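Local coordinates for sulfite reductase [ferredoxin] (Mycobacterium tuberculosis, PDB 1ZJ8), which probably catalyses the ferredoxin-dependent six-electron reduction of sulfite to sulfide, using a siroheme and a [4Fe-4S] cluster, at residues Glu51-Ile56 / Ile149-Val154; Gly125-Glu130 / Trp158-Asp163; Ala282-Val287 / Ala312-Val317. All blocks are in the same frame, centred on the assembly; numbering follows the deposited sequence.

How the contacts relate
Starting from the N terminus, helix 49-60 opens contact 1, which closes after 92 intervening residues on the turn between strand 144-149 and helix 154-162. Before that closure the chain has already passed through 125-130 on helix 118-131, which pairs with 158-163 on helix 154-162 in contact 2. Contacts 1 and 2 therefore cross along the sequence, and they touch in space, where Ile53 packs on Trp158. Together they tie an N-terminal helix and two helices of the first ferredoxin-like half domain to one another. Contact 3 follows in series, joining helices 277-291 and 311-323 of the 4Fe-4S domain family region, with nearest atoms about 22 Å from contact 1 and 21 Å from contact 2.

Contact 1. Residues Glu51-Ile56 / Ile149-Val154; sequences ERIENI and IEVENV
Ile53 meets Val151 and Val154 through a single methyl group. Its CG2 lies 4.3 Å from Val151 CG2, and the same carbon lies 4.3 Å from Val154 CG1, so one branch of the isoleucine is shared by two valines of the turn. The touching methyls have something in common: each is trans to the backbone nitrogen of its own residue, as the chi1 of 175° states directly for Val154 CG1. All three CB atoms point at the opposite segment, and the closest pair of CA atoms, Ile53 CA and Val151 CA, is 7.7 Å apart.

The two valines are set side by side by the short 3-10 turn that carries the chain from strand 144-149 into helix 154-162. Within it Val154 N bonds to Val151 O at 2.9 Å. Asn153 reaches back as well, its ND2 giving a hydrogen to Glu150 O at 3.1 Å, with the donor tilted 28° from the carbonyl plane. Just upstream, Ile149 is still paired through its backbone with Phe105 of strand 104-109, and Glu150 makes a salt bridge to Lys103. Val151 also rests on Phe105 and on Tyr57, while Ile53 is covered from helix 154-162 by Trp158. On helix 49-60 the polar neighbours of Ile53 look elsewhere: Arg52 pairs with Asp69 and Glu54 with Arg50.

This is packing away from the siroheme and the iron-sulfur cluster, laying helix 49-60 against the turn after strand 144-149 in the ferredoxin-like half-domain region. With only methyl contacts and 98 Å² buried, the two segments are joined by dispersion and by exclusion of water from three buried side chains, and the orientation of the groups depends on the turn and helix that carry them, with no directional bond between the segments to set it.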
loop_
_atom_site.group_PDB
_atom_site.type_symbol
_atom_site.label_atom_id
_atom_site.label_comp_id
_atom_site.label_asym_id
_atom_site.label_seq_id
_atom_site.Cartn_x
_atom_site.Cartn_y
_atom_site.Cartn_z
ATOM N N GLU A 51 -24.007 -7.492 -10.962
ATOM C CA GLU A 51 -25.119 -7.721 -11.917
ATOM C C GLU A 51 -25.701 -6.383 -12.391
ATOM O O GLU A 51 -25.865 -6.158 -13.594
ATOM C CB GLU A 51 -26.236 -8.598 -11.314
ATOM C CG GLU A 51 -25.813 -10.015 -10.842
ATOM C CD GLU A 51 -25.335 -10.946 -11.970
ATOM O OE1 GLU A 51 -24.189 -10.776 -12.446
ATOM O OE2 GLU A 51 -26.095 -11.871 -12.356
ATOM N N ARG A 52 -25.987 -5.498 -11.436
ATOM C CA ARG A 52 -26.437 -4.133 -11.743
ATOM C C ARG A 52 -25.470 -3.345 -12.634
ATOM O O ARG A 52 -25.906 -2.439 -13.356
ATOM C CB ARG A 52 -26.708 -3.330 -10.464
ATOM C CG ARG A 52 -28.089 -3.536 -9.895
ATOM C CD ARG A 52 -28.250 -2.758 -8.617
ATOM N NE ARG A 52 -27.457 -3.326 -7.525
ATOM C CZ ARG A 52 -27.406 -2.823 -6.291
ATOM N NH1 ARG A 52 -28.103 -1.738 -5.984
ATOM N NH2 ARG A 52 -26.664 -3.405 -5.353
ATOM N N ILE A 53 -24.173 -3.666 -12.576
ATOM C CA ILE A 53 -23.186 -3.039 -13.469
ATOM C C ILE A 53 -23.399 -3.589 -14.874
ATOM O O ILE A 53 -23.534 -2.826 -15.830
ATOM C CB ILE A 53 -21.710 -3.336 -13.061
ATOM C CG1 ILE A 53 -21.400 -2.889 -11.623
ATOM C CG2 ILE A 53 -20.738 -2.682 -14.029
ATOM C CD1 ILE A 53 -21.238 -1.401 -11.422
ATOM N N GLU A 54 -23.437 -4.914 -14.988
ATOM C CA GLU A 54 -23.522 -5.564 -16.300
ATOM C C GLU A 54 -24.900 -5.427 -16.937
ATOM O O GLU A 54 -24.997 -5.388 -18.167
ATOM C CB GLU A 54 -23.185 -7.048 -16.220
ATOM C CG GLU A 54 -21.785 -7.364 -15.739
ATOM C CD GLU A 54 -21.737 -8.686 -15.002
ATOM O OE1 GLU A 54 -22.804 -9.121 -14.522
ATOM O OE2 GLU A 54 -20.642 -9.281 -14.897
ATOM N N ASN A 55 -25.951 -5.378 -16.110
ATOM C CA ASN A 55 -27.334 -5.223 -16.600
ATOM C C ASN A 55 -27.685 -3.765 -16.881
ATOM O O ASN A 55 -27.956 -3.391 -18.021
ATOM C CB ASN A 55 -28.348 -5.775 -15.585
ATOM C CG ASN A 55 -28.301 -7.293 -15.452
ATOM O OD1 ASN A 55 -27.697 -8.006 -16.276
ATOM N ND2 ASN A 55 -28.957 -7.801 -14.405
ATOM N N ILE A 56 -27.661 -2.953 -15.825
ATOM C CA ILE A 56 -28.091 -1.548 -15.882
ATOM C C ILE A 56 -26.960 -0.591 -16.302
ATOM O O ILE A 56 -26.882 -0.163 -17.469
ATOM C CB ILE A 56 -28.667 -1.056 -14.485
ATOM C CG1 ILE A 56 -29.755 -2.011 -13.946
ATOM C CG2 ILE A 56 -29.172 0.389 -14.577
ATOM C CD1 ILE A 56 -30.879 -2.326 -14.932
ATOM N N ILE A 149 -11.483 5.799 -16.236
ATOM C CA ILE A 149 -12.286 4.664 -16.664
ATOM C C ILE A 149 -13.774 5.025 -16.645
ATOM O O ILE A 149 -14.248 5.725 -15.741
ATOM C CB ILE A 149 -11.926 3.377 -15.873
ATOM C CG1 ILE A 149 -10.961 2.548 -16.723
ATOM C CG2 ILE A 149 -13.161 2.536 -15.523
ATOM C CD1 ILE A 149 -10.417 1.369 -16.041
ATOM N N GLU A 150 -14.485 4.562 -17.677
ATOM C CA GLU A 150 -15.912 4.825 -17.834
ATOM C C GLU A 150 -16.666 3.498 -17.648
ATOM O O GLU A 150 -16.299 2.467 -18.272
ATOM C CB GLU A 150 -16.228 5.432 -19.211
ATOM C CG GLU A 150 -15.160 6.325 -19.833
ATOM C CD GLU A 150 -15.689 7.119 -21.049
ATOM O OE1 GLU A 150 -16.655 7.903 -20.884
ATOM O OE2 GLU A 150 -15.138 6.977 -22.174
ATOM N N VAL A 151 -17.714 3.534 -16.810
ATOM C CA VAL A 151 -18.538 2.348 -16.511
ATOM C C VAL A 151 -18.855 1.519 -17.783
ATOM O O VAL A 151 -18.734 0.282 -17.785
ATOM C CB VAL A 151 -19.868 2.731 -15.724
ATOM C CG1 VAL A 151 -20.866 3.477 -16.602
ATOM C CG2 VAL A 151 -20.546 1.481 -15.120
ATOM N N GLU A 152 -19.200 2.208 -18.868
ATOM C CA GLU A 152 -19.431 1.562 -20.156
ATOM C C GLU A 152 -18.510 0.360 -20.340
ATOM O O GLU A 152 -18.958 -0.670 -20.815
ATOM C CB GLU A 152 -19.220 2.539 -21.329
ATOM C CG GLU A 152 -20.214 3.711 -21.410
ATOM C CD GLU A 152 -19.898 4.848 -20.421
ATOM O OE1 GLU A 152 -18.894 5.563 -20.623
ATOM O OE2 GLU A 152 -20.663 5.040 -19.446
ATOM N N ASN A 153 -17.236 0.484 -19.942
ATOM C CA ASN A 153 -16.198 -0.522 -20.275
ATOM C C ASN A 153 -15.931 -1.634 -19.242
ATOM O O ASN A 153 -15.209 -2.608 -19.546
ATOM C CB ASN A 153 -14.877 0.185 -20.552
ATOM C CG ASN A 153 -15.005 1.247 -21.603
ATOM O OD1 ASN A 153 -14.979 0.957 -22.794
ATOM N ND2 ASN A 153 -15.134 2.496 -21.164
ATOM N N VAL A 154 -16.525 -1.507 -18.052
ATOM C CA VAL A 154 -16.140 -2.352 -16.905
ATOM C C VAL A 154 -16.380 -3.857 -17.061
ATOM O O VAL A 154 -15.597 -4.661 -16.554
ATOM C CB VAL A 154 -16.787 -1.872 -15.610
ATOM C CG1 VAL A 154 -16.486 -2.833 -14.462
ATOM C CG2 VAL A 154 -16.280 -0.488 -15.256
#

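Contact 2. Residues Gly125-Glu130 / Trp158-Asp163; sequences GQISTE and WRRLDD
Two helices of the first ferredoxin-like half domain, 118-131 and 154-162, pack beside each other here, with strands 135-138 and 144-149 of the antiparallel sheet between them in sequence. The link is carried mostly by Arg160, which points from the second helix toward the first and meets it with two different parts of its chain. Its aliphatic portion runs past Ile127 in the opposite sense: Ile127 CD1 is 3.7 Å from Arg160 CD and 3.8 Å from Arg160 CB, so the methyl nestles along the bent hydrocarbon arm. Ile127 is buried and also touches Tyr146 of strand 144-149.

Beyond that apolar stage the guanidinium reaches Glu130, one helical turn after Ile127. The glutamate chain is extended, CG trans to the backbone nitrogen (chi1 -154°), and crosses the arginine at about a right angle. The pair forms a salt bridge, Glu130 being exposed and Arg160 partly so, with the carboxylate approached at the edge of the guanidinium and the two planes turned 55° apart. Glu156, from the arginine's own helix, makes a second salt bridge to the same nitrogen, so NH2 has carboxylate partners from both helices, which would probably steady the charged end. The bond itself runs from Arg160 NH2 to the syn side of Glu130 OE1, 3.0 Å away and 28° out of the carboxylate plane.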
loop_
_atom_site.group_PDB
_atom_site.type_symbol
_atom_site.label_atom_id
_atom_site.label_comp_id
_atom_site.label_asym_id
_atom_site.label_seq_id
_atom_site.Cartn_x
_atom_site.Cartn_y
_atom_site.Cartn_z
ATOM N N GLY A 125 -1.394 -4.224 -19.557
ATOM C CA GLY A 125 -0.834 -3.173 -20.383
ATOM C C GLY A 125 -1.806 -2.690 -21.429
ATOM O O GLY A 125 -1.933 -1.490 -21.663
ATOM N N GLN A 126 -2.492 -3.643 -22.051
ATOM C CA GLN A 126 -3.439 -3.358 -23.126
ATOM C C GLN A 126 -4.740 -2.730 -22.642
ATOM O O GLN A 126 -5.245 -1.804 -23.278
ATOM C CB GLN A 126 -3.724 -4.639 -23.869
ATOM C CG GLN A 126 -2.488 -5.155 -24.589
ATOM C CD GLN A 126 -2.600 -6.593 -25.003
ATOM O OE1 GLN A 126 -3.556 -7.294 -24.643
ATOM N NE2 GLN A 126 -1.614 -7.052 -25.772
ATOM N N ILE A 127 -5.265 -3.229 -21.519
ATOM C CA ILE A 127 -6.388 -2.597 -20.838
ATOM C C ILE A 127 -6.081 -1.102 -20.668
ATOM O O ILE A 127 -6.915 -0.265 -21.022
ATOM C CB ILE A 127 -6.690 -3.219 -19.414
ATOM C CG1 ILE A 127 -6.938 -4.748 -19.436
ATOM C CG2 ILE A 127 -7.890 -2.579 -18.786
ATOM C CD1 ILE A 127 -7.561 -5.307 -20.682
ATOM N N SER A 128 -4.892 -0.774 -20.137
ATOM C CA SER A 128 -4.553 0.617 -19.784
ATOM C C SER A 128 -4.517 1.495 -21.026
ATOM O O SER A 128 -5.151 2.571 -21.060
ATOM C CB SER A 128 -3.197 0.702 -19.080
ATOM O OG SER A 128 -2.805 2.053 -18.815
ATOM N N THR A 129 -3.782 1.024 -22.036
ATOM C CA THR A 129 -3.570 1.781 -23.269
ATOM C C THR A 129 -4.911 2.102 -23.941
ATOM O O THR A 129 -5.110 3.198 -24.469
ATOM C CB THR A 129 -2.639 1.002 -24.269
ATOM O OG1 THR A 129 -1.462 0.513 -23.597
ATOM C CG2 THR A 129 -2.210 1.895 -25.417
ATOM N N GLU A 130 -5.841 1.154 -23.854
ATOM C CA GLU A 130 -7.114 1.210 -24.571
ATOM C C GLU A 130 -8.257 1.802 -23.778
ATOM O O GLU A 130 -9.088 2.476 -24.346
ATOM C CB GLU A 130 -7.515 -0.197 -25.008
ATOM C CG GLU A 130 -8.420 -0.246 -26.232
ATOM C CD GLU A 130 -9.205 -1.563 -26.325
ATOM O OE1 GLU A 130 -8.601 -2.591 -26.764
ATOM O OE2 GLU A 130 -10.420 -1.549 -25.958
ATOM N N TRP A 158 -13.371 -6.793 -17.013
ATOM C CA TRP A 158 -13.505 -7.962 -16.118
ATOM C C TRP A 158 -13.311 -9.276 -16.855
ATOM O O TRP A 158 -12.784 -10.253 -16.321
ATOM C CB TRP A 158 -14.875 -7.971 -15.439
ATOM C CG TRP A 158 -14.969 -7.085 -14.213
ATOM C CD1 TRP A 158 -13.935 -6.664 -13.402
ATOM C CD2 TRP A 158 -16.167 -6.567 -13.627
ATOM N NE1 TRP A 158 -14.421 -5.902 -12.369
ATOM C CE2 TRP A 158 -15.786 -5.825 -12.480
ATOM C CE3 TRP A 158 -17.523 -6.656 -13.956
ATOM C CZ2 TRP A 158 -16.721 -5.171 -11.668
ATOM C CZ3 TRP A 158 -18.443 -6.010 -13.156
ATOM C CH2 TRP A 158 -18.041 -5.275 -12.025
ATOM N N ARG A 159 -13.736 -9.272 -18.102
ATOM C CA ARG A 159 -13.677 -10.434 -18.937
ATOM C C ARG A 159 -12.230 -10.734 -19.398
ATOM O O ARG A 159 -11.792 -11.893 -19.357
ATOM C CB ARG A 159 -14.640 -10.202 -20.104
ATOM C CG ARG A 159 -15.396 -11.435 -20.575
ATOM C CD ARG A 159 -15.020 -11.799 -22.001
ATOM N NE ARG A 159 -15.071 -10.625 -22.888
ATOM C CZ ARG A 159 -14.046 -10.141 -23.607
ATOM N NH1 ARG A 159 -12.838 -10.733 -23.593
ATOM N NH2 ARG A 159 -14.238 -9.057 -24.370
ATOM N N ARG A 160 -11.487 -9.700 -19.810
ATOM C CA ARG A 160 -10.057 -9.862 -20.169
ATOM C C ARG A 160 -9.176 -10.152 -18.946
ATOM O O ARG A 160 -8.219 -10.923 -19.027
ATOM C CB ARG A 160 -9.498 -8.617 -20.864
ATOM C CG ARG A 160 -10.263 -8.173 -22.084
ATOM C CD ARG A 160 -9.363 -7.499 -23.109
ATOM N NE ARG A 160 -10.038 -6.368 -23.748
ATOM C CZ ARG A 160 -9.565 -5.672 -24.787
ATOM N NH1 ARG A 160 -8.397 -5.974 -25.346
ATOM N NH2 ARG A 160 -10.265 -4.656 -25.273
ATOM N N LEU A 161 -9.490 -9.499 -17.828
ATOM C CA LEU A 161 -8.783 -9.721 -16.570
ATOM C C LEU A 161 -8.957 -11.142 -16.075
ATOM O O LEU A 161 -7.986 -11.786 -15.666
ATOM C CB LEU A 161 -9.335 -8.809 -15.492
ATOM C CG LEU A 161 -8.985 -7.344 -15.614
ATOM C CD1 LEU A 161 -9.710 -6.613 -14.499
ATOM C CD2 LEU A 161 -7.476 -7.119 -15.541
ATOM N N ASP A 162 -10.207 -11.608 -16.085
ATOM C CA ASP A 162 -10.531 -12.974 -15.683
ATOM C C ASP A 162 -9.880 -13.994 -16.603
ATOM O O ASP A 162 -9.552 -15.085 -16.162
ATOM C CB ASP A 162 -12.047 -13.199 -15.680
ATOM C CG ASP A 162 -12.435 -14.575 -15.150
ATOM O OD1 ASP A 162 -12.184 -14.838 -13.955
ATOM O OD2 ASP A 162 -12.986 -15.390 -15.928
ATOM N N ASP A 163 -9.683 -13.638 -17.872
ATOM C CA ASP A 163 -9.079 -14.550 -18.833
ATOM C C ASP A 163 -7.590 -14.768 -18.560
ATOM O O ASP A 163 -6.951 -15.581 -19.233
ATOM C CB ASP A 163 -9.311 -14.059 -20.274
ATOM C CG ASP A 163 -9.143 -15.178 -21.319
ATOM O OD1 ASP A 163 -9.604 -16.320 -21.058
ATOM O OD2 ASP A 163 -8.550 -14.925 -22.403
#

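Contact 3. Residues Ala282-Val287 / Ala312-Val317; sequences AAVTSV and AKFREV
Phe314 and Val287 bury the most surface in this contact, and each lies against the other. Val287 CG1 sits 3.8 Å from Phe314 CE1, while CB of the same valine is 4.1 Å from that ring carbon. The phenyl group gets there because CG is trans to the backbone nitrogen (chi1 170°), which swings the ring across to the neighbouring helix although its CB does not aim straight at it. A turn earlier, Val284 CG1 meets the far end of the ring at its edge, 4.1 Å from CZ.

These residues join helices 277-291 and 311-323 in the nitrite and sulphite reductase 4Fe-4S domain family region. The segments' axes pass 11.0 Å apart at 113°, a steep crossing that concentrates the contact in a few side chains. Val254 of strand 249-254 touches both Val284 and Phe314, so the mixed sheet also contacts this pair, and Trp309 of helix 302-309 packs on Val287, Phe314 and Val317. Val317 adds a lighter touch, its CG1 lying 4.4 Å from Val287 CG1, and these are the two residues whose CA atoms are nearest across the contact.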
loop_
_atom_site.group_PDB
_atom_site.type_symbol
_atom_site.label_atom_id
_atom_site.label_comp_id
_atom_site.label_asym_id
_atom_site.label_seq_id
_atom_site.Cartn_x
_atom_site.Cartn_y
_atom_site.Cartn_z
ATOM N N ALA A 282 -8.549 -16.500 9.251
ATOM C CA ALA A 282 -10.011 -16.421 9.290
ATOM C C ALA A 282 -10.506 -16.033 10.692
ATOM O O ALA A 282 -11.387 -15.189 10.841
ATOM C CB ALA A 282 -10.623 -17.730 8.836
ATOM N N ALA A 283 -9.900 -16.625 11.708
ATOM C CA ALA A 283 -10.299 -16.398 13.076
ATOM C C ALA A 283 -10.048 -14.951 13.512
ATOM O O ALA A 283 -10.873 -14.332 14.207
ATOM C CB ALA A 283 -9.558 -17.346 13.974
ATOM N N VAL A 284 -8.911 -14.398 13.106
ATOM C CA VAL A 284 -8.599 -12.993 13.420
ATOM C C VAL A 284 -9.604 -12.067 12.719
ATOM O O VAL A 284 -10.188 -11.163 13.345
ATOM C CB VAL A 284 -7.160 -12.612 12.994
ATOM C CG1 VAL A 284 -6.944 -11.113 13.112
ATOM C CG2 VAL A 284 -6.107 -13.375 13.831
ATOM N N THR A 285 -9.815 -12.309 11.426
ATOM C CA THR A 285 -10.772 -11.541 10.662
ATOM C C THR A 285 -12.171 -11.649 11.274
ATOM O O THR A 285 -12.944 -10.682 11.238
ATOM C CB THR A 285 -10.808 -12.006 9.203
ATOM O OG1 THR A 285 -9.467 -12.088 8.701
ATOM C CG2 THR A 285 -11.615 -11.033 8.346
ATOM N N SER A 286 -12.491 -12.826 11.825
ATOM C CA SER A 286 -13.809 -13.079 12.445
ATOM C C SER A 286 -13.987 -12.287 13.728
ATOM O O SER A 286 -15.062 -11.748 13.986
ATOM C CB SER A 286 -13.989 -14.567 12.711
ATOM O OG SER A 286 -13.855 -15.300 11.494
ATOM N N VAL A 287 -12.925 -12.177 14.513
ATOM C CA VAL A 287 -12.984 -11.321 15.690
ATOM C C VAL A 287 -13.249 -9.881 15.271
ATOM O O VAL A 287 -14.105 -9.215 15.845
ATOM C CB VAL A 287 -11.700 -11.359 16.514
ATOM C CG1 VAL A 287 -11.831 -10.425 17.735
ATOM C CG2 VAL A 287 -11.376 -12.800 16.927
ATOM N N ALA A 312 -3.199 -9.687 25.308
ATOM C CA ALA A 312 -3.639 -10.809 26.162
ATOM C C ALA A 312 -5.132 -11.081 26.010
ATOM O O ALA A 312 -5.537 -12.205 25.694
ATOM C CB ALA A 312 -3.314 -10.543 27.624
ATOM N N LYS A 313 -5.943 -10.050 26.217
ATOM C CA LYS A 313 -7.382 -10.206 26.093
ATOM C C LYS A 313 -7.791 -10.693 24.675
ATOM O O LYS A 313 -8.724 -11.501 24.523
ATOM C CB LYS A 313 -8.122 -8.907 26.473
ATOM C CG LYS A 313 -9.658 -9.099 26.468
ATOM C CD LYS A 313 -10.483 -7.831 26.710
ATOM C CE LYS A 313 -11.977 -8.077 26.399
ATOM N NZ LYS A 313 -12.809 -6.869 26.696
ATOM N N PHE A 314 -7.100 -10.195 23.649
ATOM C CA PHE A 314 -7.423 -10.535 22.257
ATOM C C PHE A 314 -7.069 -11.995 21.939
ATOM O O PHE A 314 -7.862 -12.717 21.350
ATOM C CB PHE A 314 -6.699 -9.583 21.292
ATOM C CG PHE A 314 -6.778 -10.005 19.852
ATOM C CD1 PHE A 314 -7.922 -9.731 19.096
ATOM C CD2 PHE A 314 -5.705 -10.688 19.250
ATOM C CE1 PHE A 314 -7.999 -10.133 17.762
ATOM C CE2 PHE A 314 -5.773 -11.096 17.938
ATOM C CZ PHE A 314 -6.924 -10.823 17.183
ATOM N N ARG A 315 -5.866 -12.409 22.327
ATOM C CA ARG A 315 -5.405 -13.784 22.151
ATOM C C ARG A 315 -6.384 -14.767 22.770
ATOM O O ARG A 315 -6.726 -15.779 22.164
ATOM C CB ARG A 315 -4.020 -13.975 22.796
ATOM C CG ARG A 315 -3.481 -15.414 22.711
ATOM C CD ARG A 315 -1.959 -15.521 22.930
ATOM N NE ARG A 315 -1.433 -16.787 22.408
ATOM C CZ ARG A 315 -0.206 -17.263 22.634
ATOM N NH1 ARG A 315 0.669 -16.586 23.366
ATOM N NH2 ARG A 315 0.148 -18.435 22.119
ATOM N N GLU A 316 -6.807 -14.457 23.991
ATOM C CA GLU A 316 -7.807 -15.223 24.717
ATOM C C GLU A 316 -9.081 -15.426 23.895
ATOM O O GLU A 316 -9.556 -16.552 23.745
ATOM C CB GLU A 316 -8.159 -14.458 25.997
ATOM C CG GLU A 316 -9.153 -15.146 26.904
ATOM C CD GLU A 316 -8.500 -16.230 27.759
ATOM O OE1 GLU A 316 -8.700 -16.200 29.007
ATOM O OE2 GLU A 316 -7.780 -17.097 27.186
ATOM N N VAL A 317 -9.628 -14.328 23.381
ATOM C CA VAL A 317 -10.888 -14.356 22.622
ATOM C C VAL A 317 -10.746 -15.107 21.312
ATOM O O VAL A 317 -11.699 -15.744 20.839
ATOM C CB VAL A 317 -11.402 -12.918 22.272
ATOM C CG1 VAL A 317 -12.519 -12.955 21.208
ATOM C CG2 VAL A 317 -11.851 -12.157 23.542
#